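Local coordinates for two-domain protein containing predicted PHP-like metal-dependent phosphoesterase (Bacteroides vulgatus ATCC 8482, PDB 3E38) that binds zinc ions in a PHP-like domain and is probably a metal-dependent phosphoesterase, perhaps acting as a 5'-3' exonuclease on DNA or RNA, at residues Phe29-Val34 with Thr54-Tyr59; Lys20-Met25 with Gly191-His196; Asn104-Ser109 with Gly130-Trp135; Leu33-Val38 with Phe74-Glu79; Val67-Arg72 with Asp110-Glu115. One frame throughout, in Å; residues are numbered along the deposited sequence.

How the interactions relate
Interactions 1 and 2 supply several ligands of the zinc cluster, and their centres lie about 13 Å apart. Asp31 and His56 of interaction 1 share one zinc ion with His196 of interaction 2. A probable hydrogen bond from Leu33 N to His196 O, 2.7 Å, also joins the two. Interaction 3 joins two further strands of the same sheet, beyond strand 87-95. Its Asn104 ND2 lies 3.0 Å from Thr54 OG1 of interaction 1. Interaction 4 is apolar packing and interaction 5 a polar loop contact, both away from the metals. Phe29 of interaction 1 touches Leu76 of interaction 4. Interaction 5 meets interaction 1 through Ile57 and interaction 3 through Leu114.

Interaction 1 of 5, residues Phe29-Val34 with Thr54-Tyr59. With ZN (zinc ion), chain J.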
# COMPACT_ATOMS: atom_id res chain seq x y z
N PHE B 29 19.82 20.58 -13.70
CA PHE B 29 20.52 21.84 -13.97
C PHE B 29 21.64 22.00 -12.95
O PHE B 29 22.47 22.89 -13.03
CB PHE B 29 19.56 23.02 -14.10
CG PHE B 29 18.87 23.09 -15.47
CD1 PHE B 29 17.75 22.35 -15.75
CD2 PHE B 29 19.34 23.93 -16.44
CE1 PHE B 29 17.16 22.39 -16.99
CE2 PHE B 29 18.76 23.97 -17.70
CZ PHE B 29 17.64 23.20 -17.96
N SER B 30 21.65 21.07 -12.00
CA SER B 30 22.82 20.82 -11.12
C SER B 30 22.98 19.30 -11.11
O SER B 30 23.15 18.72 -12.17
CB SER B 30 22.79 21.42 -9.69
OG SER B 30 21.58 21.20 -9.01
N ASP B 31 22.85 18.71 -9.93
CA ASP B 31 23.09 17.25 -9.72
C ASP B 31 21.80 16.47 -9.47
O ASP B 31 21.80 15.30 -9.18
CB ASP B 31 24.13 16.98 -8.59
CG ASP B 31 23.68 17.45 -7.22
OD1 ASP B 31 22.73 18.24 -7.18
OD2 ASP B 31 24.28 17.08 -6.15
N GLY B 32 20.69 17.16 -9.60
CA GLY B 32 19.38 16.53 -9.54
C GLY B 32 19.15 15.63 -10.75
O GLY B 32 19.87 15.71 -11.74
N LEU B 33 18.09 14.83 -10.72
CA LEU B 33 17.87 13.82 -11.77
C LEU B 33 16.60 13.94 -12.54
O LEU B 33 16.27 13.08 -13.35
CB LEU B 33 17.98 12.40 -11.18
CG LEU B 33 19.37 11.92 -10.78
CD1 LEU B 33 19.23 10.73 -9.88
CD2 LEU B 33 20.28 11.58 -12.05
N VAL B 34 15.89 15.04 -12.31
CA VAL B 34 14.63 15.35 -13.00
C VAL B 34 14.63 16.71 -13.67
O VAL B 34 15.36 17.65 -13.28
CB VAL B 34 13.43 15.28 -12.02
CG1 VAL B 34 13.28 13.85 -11.47
CG2 VAL B 34 13.53 16.34 -10.84
N THR B 54 16.88 24.98 -5.58
CA THR B 54 18.14 25.54 -5.16
C THR B 54 19.31 24.76 -5.71
O THR B 54 19.95 24.01 -5.01
CB THR B 54 18.24 25.56 -3.63
OG1 THR B 54 18.32 24.22 -3.14
CG2 THR B 54 17.05 26.29 -3.04
N GLU B 55 19.62 25.03 -6.97
CA GLU B 55 20.73 24.37 -7.67
C GLU B 55 22.07 24.76 -7.05
O GLU B 55 22.26 25.85 -6.48
CB GLU B 55 20.77 24.69 -9.17
CG GLU B 55 19.46 24.59 -10.02
CD GLU B 55 18.81 23.23 -10.14
OE1 GLU B 55 19.29 22.23 -9.58
OE2 GLU B 55 17.76 23.18 -10.84
N HIS B 56 23.01 23.83 -7.14
CA HIS B 56 24.37 24.09 -6.72
C HIS B 56 24.89 25.14 -7.69
O HIS B 56 24.67 25.06 -8.90
CB HIS B 56 25.29 22.86 -6.85
CG HIS B 56 24.96 21.75 -5.91
ND1 HIS B 56 25.29 21.78 -4.58
CD2 HIS B 56 24.36 20.56 -6.13
CE1 HIS B 56 24.89 20.66 -4.00
NE2 HIS B 56 24.31 19.90 -4.92
N ILE B 57 25.61 26.09 -7.12
CA ILE B 57 26.26 27.11 -7.89
C ILE B 57 27.53 26.48 -8.46
O ILE B 57 27.75 26.50 -9.67
CB ILE B 57 26.64 28.38 -7.03
CG1 ILE B 57 25.36 29.15 -6.61
CG2 ILE B 57 27.66 29.26 -7.78
CD1 ILE B 57 24.63 29.86 -7.77
N GLU B 58 28.29 25.84 -7.57
CA GLU B 58 29.63 25.34 -7.92
C GLU B 58 29.65 23.94 -8.52
O GLU B 58 30.60 23.56 -9.18
CB GLU B 58 30.57 25.35 -6.70
CG GLU B 58 30.76 26.72 -6.05
CD GLU B 58 29.63 27.09 -5.12
OE1 GLU B 58 28.61 26.38 -5.15
OE2 GLU B 58 29.78 28.06 -4.36
N TYR B 59 28.59 23.18 -8.32
CA TYR B 59 28.56 21.81 -8.78
C TYR B 59 27.43 21.52 -9.76
O TYR B 59 26.28 21.38 -9.39
CB TYR B 59 28.45 20.90 -7.57
CG TYR B 59 28.53 19.43 -7.87
CD1 TYR B 59 29.65 18.91 -8.51
CD2 TYR B 59 27.52 18.55 -7.48
CE1 TYR B 59 29.76 17.56 -8.76
CE2 TYR B 59 27.62 17.18 -7.71
CZ TYR B 59 28.75 16.70 -8.37
OH TYR B 59 28.91 15.37 -8.66
ZN ZN J . 23.46 17.94 -4.80
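Asp31 and His56 meet at a zinc ion, and this is the tight part of the contact. Asp31 binds it unevenly, OD2 at 1.8 Å and OD1 at 2.5 Å from the zinc. His56 NE2 binds the zinc at 2.1 Å, and ND1 is hydrogen-bonded to Thr95. The carboxylate and ring planes are 76° apart, and Asp31 OD1 lies at the ring edge, 3.0 Å from His56 CD2. One residue before Asp31, Ser30 OG donates to Glu55 OE1 over 2.6 Å, on the anti side of the carboxylate and somewhat out of its plane. The Glu55 chain bends at chi2 (-63°), which brings CD to 3.6 Å from Ser30 OG. Ser27 and Ser73 both hydrogen-bond Glu55 OE2. An alanine at Glu55 would probably leave the hydroxyls of Ser27, Ser30 and Ser73 without their carboxylate partner and let the metal-binding loop shift. The looser side is at exposed Tyr59, whose CE2 rests 3.6 Å from Asp31 CB. His196 also binds the zinc, and His26 stacks on His56. The loop, between strand 17-22 and helix 36-45 in the chain, packs against the end of strand 50-56, with strand 87-95 beyond and helix 72-83 against Phe29.

Interaction 2 of 5, residues Lys20-Met25 with Gly191-His196. With ZN (zinc ion), chain I; ZN (zinc ion), chain J.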
# COMPACT_ATOMS: atom_id res chain seq x y z
N LYS B 20 3.12 24.71 3.81
CA LYS B 20 4.05 23.55 3.73
C LYS B 20 5.08 23.80 2.65
O LYS B 20 4.75 23.91 1.45
CB LYS B 20 3.30 22.23 3.55
CG LYS B 20 2.15 21.99 4.57
CD LYS B 20 0.81 22.39 3.96
CE LYS B 20 -0.34 22.25 4.95
NZ LYS B 20 -1.68 22.47 4.32
N CYS B 21 6.33 23.96 3.08
CA CYS B 21 7.38 24.37 2.17
C CYS B 21 8.63 23.49 2.16
O CYS B 21 8.97 22.88 3.18
CB CYS B 21 7.80 25.81 2.51
SG CYS B 21 6.41 26.95 2.74
N ASP B 22 9.25 23.42 0.97
CA ASP B 22 10.52 22.68 0.72
C ASP B 22 11.51 23.66 0.08
O ASP B 22 11.41 24.03 -1.09
CB ASP B 22 10.28 21.45 -0.15
CG ASP B 22 11.45 20.51 -0.20
OD1 ASP B 22 12.44 20.77 0.52
OD2 ASP B 22 11.37 19.49 -0.95
N PHE B 23 12.46 24.09 0.89
CA PHE B 23 13.36 25.18 0.48
C PHE B 23 14.70 24.72 -0.08
O PHE B 23 15.66 25.48 -0.11
CB PHE B 23 13.61 26.09 1.69
CG PHE B 23 12.37 26.77 2.23
CD1 PHE B 23 11.62 27.61 1.42
CD2 PHE B 23 12.00 26.63 3.54
CE1 PHE B 23 10.54 28.26 1.89
CE2 PHE B 23 10.90 27.28 4.04
CZ PHE B 23 10.16 28.09 3.21
N HIS B 24 14.76 23.46 -0.47
CA HIS B 24 16.02 22.86 -0.90
C HIS B 24 15.81 21.62 -1.74
O HIS B 24 15.36 20.58 -1.28
CB HIS B 24 16.83 22.49 0.35
CG HIS B 24 18.24 22.09 0.11
ND1 HIS B 24 19.18 22.11 1.11
CD2 HIS B 24 18.89 21.74 -1.02
CE1 HIS B 24 20.35 21.74 0.62
NE2 HIS B 24 20.21 21.51 -0.67
N MSE B 25 16.13 21.76 -3.00
CA MSE B 25 15.99 20.67 -3.93
C MSE B 25 16.77 20.95 -5.20
O MSE B 25 17.20 22.09 -5.43
CB MSE B 25 14.52 20.47 -4.25
CG MSE B 25 13.89 21.58 -5.01
SE MSE B 25 11.95 21.40 -5.13
CE MSE B 25 11.60 21.44 -3.26
N GLY B 191 13.54 22.61 7.63
CA GLY B 191 13.54 21.22 7.22
C GLY B 191 13.23 21.07 5.75
O GLY B 191 12.23 21.58 5.25
N THR B 192 14.10 20.34 5.07
CA THR B 192 13.99 20.19 3.62
C THR B 192 14.27 18.79 3.12
O THR B 192 14.72 17.94 3.86
CB THR B 192 14.94 21.14 2.91
OG1 THR B 192 16.26 20.67 3.10
CG2 THR B 192 14.84 22.56 3.49
N SER B 193 13.97 18.59 1.85
CA SER B 193 14.14 17.30 1.22
C SER B 193 15.55 17.17 0.69
O SER B 193 16.20 16.17 0.87
CB SER B 193 13.15 17.07 0.07
OG SER B 193 13.41 17.86 -1.06
N ASP B 194 16.05 18.22 0.05
CA ASP B 194 17.35 18.13 -0.60
C ASP B 194 17.25 17.06 -1.68
O ASP B 194 18.20 16.35 -2.01
CB ASP B 194 18.46 17.84 0.43
CG ASP B 194 19.84 18.22 -0.09
OD1 ASP B 194 19.91 18.55 -1.30
OD2 ASP B 194 20.84 18.26 0.70
N ILE B 195 16.05 16.96 -2.24
CA ILE B 195 15.75 15.93 -3.27
C ILE B 195 16.55 16.06 -4.55
O ILE B 195 16.66 17.13 -5.09
CB ILE B 195 14.21 15.86 -3.57
CG1 ILE B 195 13.90 14.60 -4.38
CG2 ILE B 195 13.67 17.18 -4.17
CD1 ILE B 195 13.97 13.31 -3.51
N HIS B 196 17.15 14.93 -4.96
CA HIS B 196 17.88 14.78 -6.26
C HIS B 196 17.16 13.81 -7.16
O HIS B 196 16.97 14.04 -8.35
CB HIS B 196 19.33 14.32 -6.09
CG HIS B 196 20.22 15.29 -5.36
ND1 HIS B 196 20.00 15.66 -4.05
CD2 HIS B 196 21.34 15.95 -5.75
CE1 HIS B 196 20.94 16.51 -3.66
NE2 HIS B 196 21.77 16.70 -4.67
ZN ZN I . 21.56 20.29 -1.88
ZN ZN J . 23.46 17.94 -4.80
O HOH W 1 22.74 20.19 -0.13
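His24 and Asp194 bind the same zinc ion where strands 17-22 and 188-192 run out into loops, in the metal site of the predicted PHP-like domain. His24 NE2 lies 2.2 Å from the zinc and Asp194 OD1 2.5 Å. His26, Glu93 and a water are among its other ligands. Asn170 is a further polar partner of Asp194. Asp22 has CG anti to the backbone N (chi1 -167°), and its carboxylate reaches Ser193 with both oxygens. Ser193 N donates to Asp22 OD1 at 3.0 Å and 164°. Ser193 OG donates to the syn lone pair of Asp22 OD2 at 2.6 Å, and Arg211 forms a salt bridge with the same oxygen. Ser193 OG accepts from Ile195 N at 3.0 Å, an ST turn. Asp194 N donates to His24 O at 2.8 Å, from above the carbonyl plane. His24 ND1 and Thr192 OG1 both pair with Glu167, a second-shell residue that would help fix the rotation of the His24 ring. His196 NE2 binds a second zinc at 2.1 Å. In a CH-pi contact, Asp194 CB sits over the face of the His24 ring, 4.1 Å from its centroid and 6° off the normal.

Interaction 3 of 5, residues Asn104-Ser109 with Gly130-Trp135; sequences NAIFLS and GAFMFW
Asn104 and Phe134 face each other as a hydrogen-bonded pair of two antiparallel strands. Asn104 N to Phe134 O and Phe134 N to Asn104 O are both 2.9 Å. The Phe134 ring has CG between the backbone N and the carbonyl carbon (chi1 60°), and its face lies against Asn104 CB, 3.6 Å from CZ. Ile106 fills the space beside it. Its CD1 meets the edge of the Phe134 ring, 4.0 Å from CE2, and also touches Phe132. An alanine at Phe134 would probably leave Asn104 CB without the ring face over it and Ile106 CD1 with a gap at its side. On the other face the small Ala105 CB lies 4.2 Å from CG of Met133, a selenomethionine, with Ala131 CB also near. Leu108 reaches back, and its CD2 presses on Ala131 CB at a tight 3.5 Å. Helix 119-128 packs on Ala105 and Met133, and helix 223-231 on Phe107 and Phe132. Strand 87-95 adjoins strand 102-106, and strand 165-170 adjoins strand 132-135.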
# COMPACT_ATOMS: atom_id res chain seq x y z
N ASN B 104 22.25 27.51 1.72
CA ASN B 104 21.26 27.97 0.75
C ASN B 104 20.94 29.43 0.97
O ASN B 104 20.80 29.89 2.09
CB ASN B 104 19.99 27.16 0.78
CG ASN B 104 20.08 25.92 -0.07
OD1 ASN B 104 21.16 25.48 -0.44
ND2 ASN B 104 18.92 25.37 -0.41
N ALA B 105 20.90 30.13 -0.15
CA ALA B 105 20.53 31.53 -0.27
C ALA B 105 19.19 31.51 -0.99
O ALA B 105 19.12 31.09 -2.13
CB ALA B 105 21.57 32.31 -1.06
N ILE B 106 18.13 31.89 -0.28
CA ILE B 106 16.81 31.96 -0.91
C ILE B 106 16.30 33.40 -0.87
O ILE B 106 16.82 34.30 -0.18
CB ILE B 106 15.80 30.90 -0.36
CG1 ILE B 106 15.39 31.19 1.08
CG2 ILE B 106 16.41 29.46 -0.48
CD1 ILE B 106 14.30 30.32 1.61
N PHE B 107 15.30 33.60 -1.71
CA PHE B 107 14.73 34.93 -1.94
C PHE B 107 15.72 35.79 -2.72
O PHE B 107 15.81 36.99 -2.61
CB PHE B 107 14.21 35.59 -0.66
CG PHE B 107 12.91 34.98 -0.18
CD1 PHE B 107 11.74 35.26 -0.84
CD2 PHE B 107 12.89 34.05 0.84
CE1 PHE B 107 10.58 34.69 -0.45
CE2 PHE B 107 11.71 33.48 1.26
CZ PHE B 107 10.55 33.79 0.61
N LEU B 108 16.50 35.10 -3.52
CA LEU B 108 17.39 35.78 -4.46
C LEU B 108 16.62 36.43 -5.56
O LEU B 108 15.48 36.04 -5.88
CB LEU B 108 18.38 34.78 -5.12
CG LEU B 108 19.39 34.17 -4.13
CD1 LEU B 108 20.30 33.16 -4.80
CD2 LEU B 108 20.20 35.25 -3.39
N SER B 109 17.27 37.41 -6.19
CA SER B 109 16.75 38.09 -7.38
C SER B 109 17.53 37.61 -8.60
O SER B 109 17.01 37.54 -9.72
CB SER B 109 16.81 39.60 -7.23
OG SER B 109 18.14 40.05 -7.07
N GLY B 130 19.88 40.76 -0.18
CA GLY B 130 19.05 40.59 1.02
C GLY B 130 18.42 39.20 1.17
O GLY B 130 17.36 39.04 1.76
N ALA B 131 19.08 38.21 0.59
CA ALA B 131 18.66 36.79 0.66
C ALA B 131 18.47 36.26 2.07
O ALA B 131 19.17 36.66 3.01
CB ALA B 131 19.71 35.90 -0.02
N PHE B 132 17.53 35.31 2.20
CA PHE B 132 17.37 34.57 3.47
C PHE B 132 18.32 33.38 3.34
O PHE B 132 18.27 32.61 2.37
CB PHE B 132 15.94 34.16 3.75
CG PHE B 132 15.77 33.40 5.04
CD1 PHE B 132 15.91 31.99 5.05
CD2 PHE B 132 15.43 34.06 6.23
CE1 PHE B 132 15.75 31.26 6.24
CE2 PHE B 132 15.25 33.34 7.43
CZ PHE B 132 15.41 31.92 7.42
N MSE B 133 19.24 33.31 4.28
CA MSE B 133 20.33 32.33 4.23
C MSE B 133 20.35 31.33 5.34
O MSE B 133 20.28 31.69 6.52
CB MSE B 133 21.68 33.07 4.21
CG MSE B 133 21.97 33.72 2.83
SE MSE B 133 23.32 35.08 2.85
CE MSE B 133 22.31 36.54 3.66
N PHE B 134 20.49 30.07 4.97
CA PHE B 134 20.62 29.04 6.00
C PHE B 134 21.67 27.98 5.74
O PHE B 134 22.00 27.65 4.63
CB PHE B 134 19.25 28.42 6.32
CG PHE B 134 18.57 27.76 5.15
CD1 PHE B 134 18.81 26.42 4.86
CD2 PHE B 134 17.68 28.47 4.36
CE1 PHE B 134 18.14 25.79 3.79
CE2 PHE B 134 17.00 27.85 3.29
CZ PHE B 134 17.25 26.50 3.01
N TRP B 135 22.26 27.52 6.84
CA TRP B 135 23.24 26.43 6.81
C TRP B 135 22.56 25.07 6.51
O TRP B 135 21.62 24.63 7.21
CB TRP B 135 24.01 26.43 8.13
CG TRP B 135 25.10 25.46 8.23
CD1 TRP B 135 25.72 24.79 7.22
CD2 TRP B 135 25.82 25.14 9.43
NE1 TRP B 135 26.74 24.02 7.71
CE2 TRP B 135 26.83 24.22 9.07
CE3 TRP B 135 25.70 25.52 10.76
CZ2 TRP B 135 27.70 23.67 10.01
CZ3 TRP B 135 26.57 25.00 11.69
CH2 TRP B 135 27.56 24.07 11.31

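Interaction 4 of 5, residues Leu33-Val38 with Phe74-Glu79; sequences LVWPTV and FDLCRE
Trp35, whose indole touches Leu76, accepts at its backbone O from Val38 N at 2.9 Å, the shortest hydrogen bond within the two segments. This bond lies at the start of helix 36-45. No hydrogen bond runs between the segments, so the contact itself is packing. Trp35 has CG anti to the backbone N (chi1 -170°). The six-membered ring end of its indole comes nearer to Leu76. The Trp35 and Leu76 side chains cross at about a right angle, with CZ2 of Trp35 3.8 Å from CD1 of Leu76. The same Leu76 methyl lies 4.2 Å from Pro36 CG, so one branch of the leucine serves two neighbours. Cys77 meets the other part of Pro36. Its SG is 3.5 Å from Pro36 CB and 3.4 Å from Pro36 O. Further along, the Thr37 methyl CG2 rests 3.3 Å from the backbone Leu76 O. Phe29 closes the group, with its ring edge-to-face to Trp35. His62 of the second subunit stacks on Trp35, and Asp65 of that subunit packs on Leu76, so this corner also belongs to the subunit interface. Pro36 and Cys77 both rest on Leu53 of strand 50-56. Helices 36-45 and 72-83 lead into and out of that strand, the packing of neighbouring helices in successive beta-alpha-beta units of an alpha/beta fold.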
# COMPACT_ATOMS: atom_id res chain seq x y z
N LEU B 33 18.09 14.83 -10.72
CA LEU B 33 17.87 13.82 -11.77
C LEU B 33 16.60 13.94 -12.54
O LEU B 33 16.27 13.08 -13.35
CB LEU B 33 17.98 12.40 -11.18
CG LEU B 33 19.37 11.92 -10.78
CD1 LEU B 33 19.23 10.73 -9.88
CD2 LEU B 33 20.28 11.58 -12.05
N VAL B 34 15.89 15.04 -12.31
CA VAL B 34 14.63 15.35 -13.00
C VAL B 34 14.63 16.71 -13.67
O VAL B 34 15.36 17.65 -13.28
CB VAL B 34 13.43 15.28 -12.02
CG1 VAL B 34 13.28 13.85 -11.47
CG2 VAL B 34 13.53 16.34 -10.84
N TRP B 35 13.81 16.82 -14.70
CA TRP B 35 13.56 18.10 -15.36
C TRP B 35 12.89 19.07 -14.36
O TRP B 35 12.08 18.65 -13.54
CB TRP B 35 12.70 17.89 -16.59
CG TRP B 35 12.63 19.09 -17.39
CD1 TRP B 35 11.58 19.90 -17.51
CD2 TRP B 35 13.65 19.62 -18.25
NE1 TRP B 35 11.87 20.93 -18.37
CE2 TRP B 35 13.14 20.78 -18.84
CE3 TRP B 35 14.97 19.24 -18.55
CZ2 TRP B 35 13.87 21.57 -19.75
CZ3 TRP B 35 15.71 20.05 -19.44
CH2 TRP B 35 15.15 21.18 -20.03
N PRO B 36 13.20 20.38 -14.42
CA PRO B 36 12.73 21.21 -13.29
C PRO B 36 11.25 21.23 -13.06
O PRO B 36 10.86 21.35 -11.92
CB PRO B 36 13.24 22.61 -13.64
CG PRO B 36 14.51 22.31 -14.39
CD PRO B 36 14.10 21.17 -15.31
N THR B 37 10.44 21.01 -14.10
CA THR B 37 8.99 21.12 -13.95
C THR B 37 8.45 19.97 -13.08
O THR B 37 7.44 20.06 -12.39
CB THR B 37 8.31 21.24 -15.27
OG1 THR B 37 8.70 20.15 -16.10
CG2 THR B 37 8.76 22.57 -15.92
N VAL B 38 9.21 18.91 -13.01
CA VAL B 38 8.81 17.79 -12.18
C VAL B 38 8.76 18.23 -10.73
O VAL B 38 7.92 17.74 -9.97
CB VAL B 38 9.80 16.62 -12.31
CG1 VAL B 38 9.45 15.48 -11.37
CG2 VAL B 38 9.84 16.15 -13.71
N PHE B 74 14.93 27.91 -12.50
CA PHE B 74 13.86 28.74 -11.94
C PHE B 74 12.98 29.25 -13.08
O PHE B 74 11.78 29.22 -13.04
CB PHE B 74 14.47 29.92 -11.15
CG PHE B 74 13.48 30.99 -10.76
CD1 PHE B 74 12.80 30.92 -9.54
CD2 PHE B 74 13.30 32.11 -11.55
CE1 PHE B 74 11.93 31.88 -9.17
CE2 PHE B 74 12.44 33.09 -11.18
CZ PHE B 74 11.72 32.97 -9.99
N ASP B 75 13.62 29.71 -14.12
CA ASP B 75 12.89 30.26 -15.24
C ASP B 75 11.93 29.23 -15.80
O ASP B 75 10.79 29.52 -16.16
CB ASP B 75 13.85 30.74 -16.35
CG ASP B 75 14.61 32.03 -16.00
OD1 ASP B 75 14.38 32.67 -14.93
OD2 ASP B 75 15.46 32.42 -16.84
N LEU B 76 12.39 28.00 -15.86
CA LEU B 76 11.59 26.90 -16.47
C LEU B 76 10.39 26.46 -15.65
O LEU B 76 9.46 25.83 -16.15
CB LEU B 76 12.48 25.68 -16.71
CG LEU B 76 13.48 25.83 -17.85
CD1 LEU B 76 14.54 24.76 -17.82
CD2 LEU B 76 12.69 25.80 -19.21
N CYS B 77 10.42 26.78 -14.37
CA CYS B 77 9.37 26.34 -13.45
C CYS B 77 8.23 27.31 -13.29
O CYS B 77 7.17 26.97 -12.79
CB CYS B 77 9.96 26.16 -12.03
SG CYS B 77 10.99 24.74 -11.91
N ARG B 78 8.47 28.54 -13.73
CA ARG B 78 7.54 29.64 -13.46
C ARG B 78 6.11 29.46 -13.95
O ARG B 78 5.17 29.70 -13.25
CB ARG B 78 8.13 30.94 -14.03
CG ARG B 78 9.43 31.35 -13.31
CD ARG B 78 9.89 32.79 -13.64
NE ARG B 78 9.07 33.73 -12.89
CZ ARG B 78 9.33 35.01 -12.68
NH1 ARG B 78 10.43 35.59 -13.15
NH2 ARG B 78 8.48 35.72 -11.96
N GLU B 79 5.94 29.02 -15.16
CA GLU B 79 4.60 28.89 -15.72
C GLU B 79 3.84 27.80 -15.04
O GLU B 79 2.66 27.93 -14.76
CB GLU B 79 4.68 28.57 -17.21
CG GLU B 79 3.38 28.26 -17.85
CD GLU B 79 3.55 27.85 -19.33
OE1 GLU B 79 4.70 27.92 -19.84
OE2 GLU B 79 2.54 27.46 -19.96

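Interaction 5 of 5, residues Val67-Arg72 with Asp110-Glu115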
# COMPACT_ATOMS: atom_id res chain seq x y z
N VAL B 67 23.23 23.07 -20.89
CA VAL B 67 23.92 24.36 -21.02
C VAL B 67 23.04 25.58 -20.72
O VAL B 67 22.15 25.96 -21.47
CB VAL B 67 24.60 24.45 -22.41
CG1 VAL B 67 25.47 25.69 -22.50
CG2 VAL B 67 25.45 23.23 -22.63
N SER B 68 23.35 26.19 -19.57
CA SER B 68 22.61 27.35 -19.08
C SER B 68 23.35 28.07 -17.99
O SER B 68 24.44 27.68 -17.52
CB SER B 68 21.29 26.92 -18.47
OG SER B 68 21.49 26.49 -17.11
N ASP B 69 22.74 29.16 -17.57
CA ASP B 69 23.27 29.88 -16.43
C ASP B 69 22.53 29.42 -15.17
O ASP B 69 21.79 28.41 -15.15
CB ASP B 69 23.25 31.41 -16.60
CG ASP B 69 21.83 32.00 -16.69
OD1 ASP B 69 20.86 31.33 -16.29
OD2 ASP B 69 21.71 33.17 -17.13
N HIS B 70 22.74 30.19 -14.12
CA HIS B 70 22.25 29.79 -12.81
C HIS B 70 20.81 30.15 -12.52
O HIS B 70 20.26 29.74 -11.50
CB HIS B 70 23.14 30.37 -11.72
CG HIS B 70 24.57 29.95 -11.83
ND1 HIS B 70 25.02 28.72 -11.41
CD2 HIS B 70 25.65 30.61 -12.31
CE1 HIS B 70 26.32 28.64 -11.63
NE2 HIS B 70 26.72 29.78 -12.17
N ASN B 71 20.18 30.87 -13.42
CA ASN B 71 18.80 31.29 -13.19
C ASN B 71 17.85 30.42 -13.98
O ASN B 71 16.65 30.44 -13.80
CB ASN B 71 18.63 32.76 -13.58
CG ASN B 71 19.47 33.69 -12.76
OD1 ASN B 71 19.42 33.65 -11.53
ND2 ASN B 71 20.20 34.59 -13.42
N ARG B 72 18.41 29.61 -14.86
CA ARG B 72 17.58 28.86 -15.82
C ARG B 72 16.54 27.82 -15.23
O ARG B 72 15.43 27.70 -15.74
CB ARG B 72 18.49 28.20 -16.85
CG ARG B 72 17.79 27.47 -17.98
CD ARG B 72 16.95 28.35 -18.81
NE ARG B 72 16.42 27.58 -19.95
CZ ARG B 72 15.39 27.94 -20.70
NH1 ARG B 72 14.75 29.06 -20.43
NH2 ARG B 72 14.99 27.15 -21.69
N ASP B 110 18.76 37.21 -8.36
CA ASP B 110 19.65 36.72 -9.42
C ASP B 110 20.70 35.76 -8.86
O ASP B 110 21.48 36.10 -7.93
CB ASP B 110 20.26 37.97 -10.13
CG ASP B 110 21.12 37.63 -11.32
OD1 ASP B 110 21.30 36.43 -11.65
OD2 ASP B 110 21.64 38.56 -11.94
N SER B 111 20.71 34.56 -9.40
CA SER B 111 21.60 33.48 -8.93
C SER B 111 23.05 33.61 -9.39
O SER B 111 24.00 33.32 -8.64
CB SER B 111 21.05 32.10 -9.33
OG SER B 111 19.85 31.79 -8.57
N ASN B 112 23.18 34.16 -10.58
CA ASN B 112 24.47 34.28 -11.27
C ASN B 112 25.61 34.92 -10.47
O ASN B 112 26.74 34.45 -10.51
CB ASN B 112 24.29 35.05 -12.56
CG ASN B 112 23.70 34.19 -13.64
OD1 ASN B 112 23.86 32.98 -13.61
ND2 ASN B 112 23.03 34.81 -14.60
N PRO B 113 25.31 36.01 -9.78
CA PRO B 113 26.37 36.68 -9.05
C PRO B 113 26.95 35.85 -7.92
O PRO B 113 27.99 36.21 -7.37
CB PRO B 113 25.66 37.93 -8.47
CG PRO B 113 24.56 38.18 -9.38
CD PRO B 113 24.13 36.87 -9.95
N LEU B 114 26.26 34.76 -7.55
CA LEU B 114 26.74 33.90 -6.44
C LEU B 114 27.97 33.04 -6.85
O LEU B 114 28.69 32.47 -6.02
CB LEU B 114 25.63 33.02 -5.84
CG LEU B 114 24.70 33.74 -4.87
CD1 LEU B 114 24.09 35.03 -5.50
CD2 LEU B 114 23.61 32.75 -4.36
N GLU B 115 28.23 33.02 -8.13
CA GLU B 115 29.39 32.30 -8.64
C GLU B 115 30.60 33.21 -8.47
O GLU B 115 30.78 34.15 -9.22
CB GLU B 115 29.20 31.92 -10.09
CG GLU B 115 30.29 31.05 -10.62
CD GLU B 115 30.05 30.61 -12.06
OE1 GLU B 115 28.95 30.84 -12.62
OE2 GLU B 115 30.96 30.00 -12.62
O HOH W 2 17.67 30.47 -9.90
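Asp110 OD1 takes two donors from opposite faces of its carboxylate plane. Asn71 ND2 reaches Asp110 OD1 at 2.8 Å from the other segment. Asn112 N reaches Asp110 OD1 at 3.1 Å from its own segment and closes an Asx turn. The other end of the Asn71 amide is used too, since Ser111 N donates to a lone pair of Asn71 OD1 at 2.7 Å. Lys90 bonds that same oxygen. Both ends held, the amide is unlikely to flip. His70 N donates to Asn112 OD1 at 3.0 Å, while the bond from Asn112 ND2 to Asp69 OD2 is weak. His70 NE2 donates to Glu115 OE1 at 2.5 Å, a His-carboxylate hydrogen bond in the ring plane but from above the carboxylate plane. A water links His70 O to Ser111 OG, which also bonds Ser92. Asp69 OD1 accepts from Asn71 N at 3.0 Å, a capping bond ahead of helix 72-83. The arrangement is a polar loop-to-loop contact, joining a capped helix start to an Asx turn that opens a 3-10 segment.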